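Side-chain contact in ankyrin repeat family protein (Enterococcus faecalis, PDB 3HRA), which is of unknown function but, as a stack of ankyrin repeats, probably serves as a scaffold for binding other proteins: residues 38-41 with 42-46. Numbering follows the deposited sequence.
Sequences EGNT and PLNIA
Thr-41 caps helix 42-49 at the start of an ankyrin repeat, where the G-x-TPL signature (here Gly-39 to Leu-43) turns the chain from the preceding loop into the first helix of the predicted repeat. Thr-41 OG1, set between the backbone N and the carbonyl carbon (chi1 56°), faces the first helical turn and accepts from Asn-44 N at 3.1 Å in a nearly straight bond (167°). Thr-41 O takes the N-H of Ile-45 at 3.0 Å, the opening bond of the helix. This threonine-proline corner is the tight part: besides the cap, Ile-45 CG1 sits 3.5 Å from Thr-41 O, and the buried Pro-42 and Ile-45 both pack on Leu-10 of helix 8-14. The side of Asn-40 is looser. This partly exposed residue crosses the buried Asn-44 at about a right angle, their amide planes 81° apart. The two amides are not bonded to each other; Asn-40 OD1 accepts from Asn-69 ND2, and Asn-44 ND2 donates to Asp-73 O, tying the turn to the chain that follows helix 52-60. One water bridges the loop and the helix, donating to Gly-39 O and accepting from Thr-41 N and, at 3.1 Å, from Asn-44 ND2.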
ATOM      1  N   GLU A  38      14.350   4.112 -13.410  1.00 11.06           N
ATOM      2  CA  GLU A  38      13.111   4.607 -12.817  1.00 11.76           C
ATOM      3  C   GLU A  38      13.177   4.633 -11.286  1.00  9.85           C
ATOM      4  O   GLU A  38      12.167   4.857 -10.611  1.00  9.79           O
ATOM      5  CB  GLU A  38      11.929   3.739 -13.265  1.00 15.26           C
ATOM      6  CG  GLU A  38      11.198   4.243 -14.503  1.00 22.51           C
ATOM      7  CD  GLU A  38      12.069   4.266 -15.737  1.00 23.04           C
ATOM      8  OE1 GLU A  38      12.722   3.237 -16.027  1.00 34.85           O
ATOM      9  OE2 GLU A  38      12.091   5.315 -16.425  1.00 42.11           O
ATOM     10  N   GLY A  39      14.365   4.385 -10.745  1.00  8.50           N
ATOM     11  CA  GLY A  39      14.558   4.416  -9.308  1.00  9.60           C
ATOM     12  C   GLY A  39      14.055   3.179  -8.587  1.00  5.61           C
ATOM     13  O   GLY A  39      13.933   3.186  -7.373  1.00  7.66           O
ATOM     14  N   ASN A  40      13.743   2.131  -9.345  1.00  4.92           N
ATOM     15  CA  ASN A  40      13.314   0.848  -8.769  1.00  4.46           C
ATOM     16  C   ASN A  40      14.478  -0.030  -8.318  1.00  4.20           C
ATOM     17  O   ASN A  40      15.446  -0.223  -9.058  1.00  5.92           O
ATOM     18  CB  ASN A  40      12.478   0.056  -9.778  1.00  3.22           C
ATOM     19  CG  ASN A  40      11.075   0.598  -9.924  1.00  6.67           C
ATOM     20  OD1 ASN A  40      10.415   0.930  -8.939  1.00  6.91           O
ATOM     21  ND2 ASN A  40      10.607   0.680 -11.155  1.00 12.73           N
ATOM     22  N   THR A  41      14.379  -0.572  -7.104  1.00  4.95           N
ATOM     23  CA  THR A  41      15.306  -1.606  -6.632  1.00  5.29           C
ATOM     24  C   THR A  41      14.795  -2.967  -7.090  1.00  6.60           C
ATOM     25  O   THR A  41      13.668  -3.069  -7.566  1.00  6.60           O
ATOM     26  CB  THR A  41      15.352  -1.642  -5.097  1.00  3.77           C
ATOM     27  OG1 THR A  41      14.020  -1.829  -4.596  1.00  4.70           O
ATOM     28  CG2 THR A  41      15.878  -0.369  -4.561  1.00  5.54           C
ATOM     29  N   PRO A  42      15.615  -4.028  -6.940  1.00  4.85           N
ATOM     30  CA  PRO A  42      15.119  -5.371  -7.231  1.00  3.74           C
ATOM     31  C   PRO A  42      13.863  -5.683  -6.422  1.00  5.77           C
ATOM     32  O   PRO A  42      12.936  -6.307  -6.960  1.00  6.02           O
ATOM     33  CB  PRO A  42      16.306  -6.256  -6.836  1.00  3.09           C
ATOM     34  CG  PRO A  42      17.487  -5.406  -7.176  1.00  4.53           C
ATOM     35  CD  PRO A  42      17.075  -4.022  -6.735  1.00  5.27           C
ATOM     36  N   LEU A  43      13.812  -5.228  -5.170  1.00  2.82           N
ATOM     37  CA  LEU A  43      12.641  -5.495  -4.343  1.00  5.49           C
ATOM     38  C   LEU A  43      11.411  -4.815  -4.933  1.00  7.18           C
ATOM     39  O   LEU A  43      10.365  -5.435  -5.049  1.00  5.18           O
ATOM     40  CB  LEU A  43      12.850  -5.083  -2.881  1.00  5.10           C
ATOM     41  CG  LEU A  43      11.611  -5.257  -1.986  1.00  2.26           C
ATOM     42  CD1 LEU A  43      11.059  -6.698  -1.962  1.00  4.20           C
ATOM     43  CD2 LEU A  43      11.911  -4.746  -0.566  1.00  6.01           C
ATOM     44  N   ASN A  44      11.542  -3.551  -5.327  1.00  6.72           N
ATOM     45  CA  ASN A  44      10.410  -2.870  -5.929  1.00  3.61           C
ATOM     46  C   ASN A  44       9.928  -3.577  -7.206  1.00  2.92           C
ATOM     47  O   ASN A  44       8.717  -3.668  -7.443  1.00  4.84           O
ATOM     48  CB  ASN A  44      10.710  -1.380  -6.150  1.00  2.63           C
ATOM     49  CG  ASN A  44       9.505  -0.479  -5.802  1.00  6.10           C
ATOM     50  OD1 ASN A  44       8.376  -0.946  -5.691  1.00  8.43           O
ATOM     51  ND2 ASN A  44       9.757   0.809  -5.636  1.00  5.22           N
ATOM     52  N   ILE A  45      10.852  -4.108  -8.005  1.00  4.52           N
ATOM     53  CA  ILE A  45      10.476  -4.829  -9.224  1.00  4.29           C
ATOM     54  C   ILE A  45       9.665  -6.068  -8.844  1.00  6.01           C
ATOM     55  O   ILE A  45       8.602  -6.345  -9.419  1.00  4.73           O
ATOM     56  CB  ILE A  45      11.717  -5.224 -10.063  1.00  6.80           C
ATOM     57  CG1 ILE A  45      12.363  -3.970 -10.660  1.00  7.64           C
ATOM     58  CG2 ILE A  45      11.340  -6.206 -11.181  1.00  3.56           C
ATOM     59  CD1 ILE A  45      13.754  -4.175 -11.139  1.00 15.32           C
ATOM     60  N   ALA A  46      10.161  -6.807  -7.859  1.00  4.00           N
ATOM     61  CA  ALA A  46       9.457  -7.999  -7.379  1.00  4.91           C
ATOM     62  C   ALA A  46       8.053  -7.676  -6.866  1.00  7.79           C
ATOM     63  O   ALA A  46       7.120  -8.438  -7.085  1.00  5.91           O
ATOM     64  CB  ALA A  46      10.274  -8.711  -6.305  1.00  8.61           C
TER
HETATM   65  O   HOH W   1      12.718   1.488  -5.355  1.00  9.15           O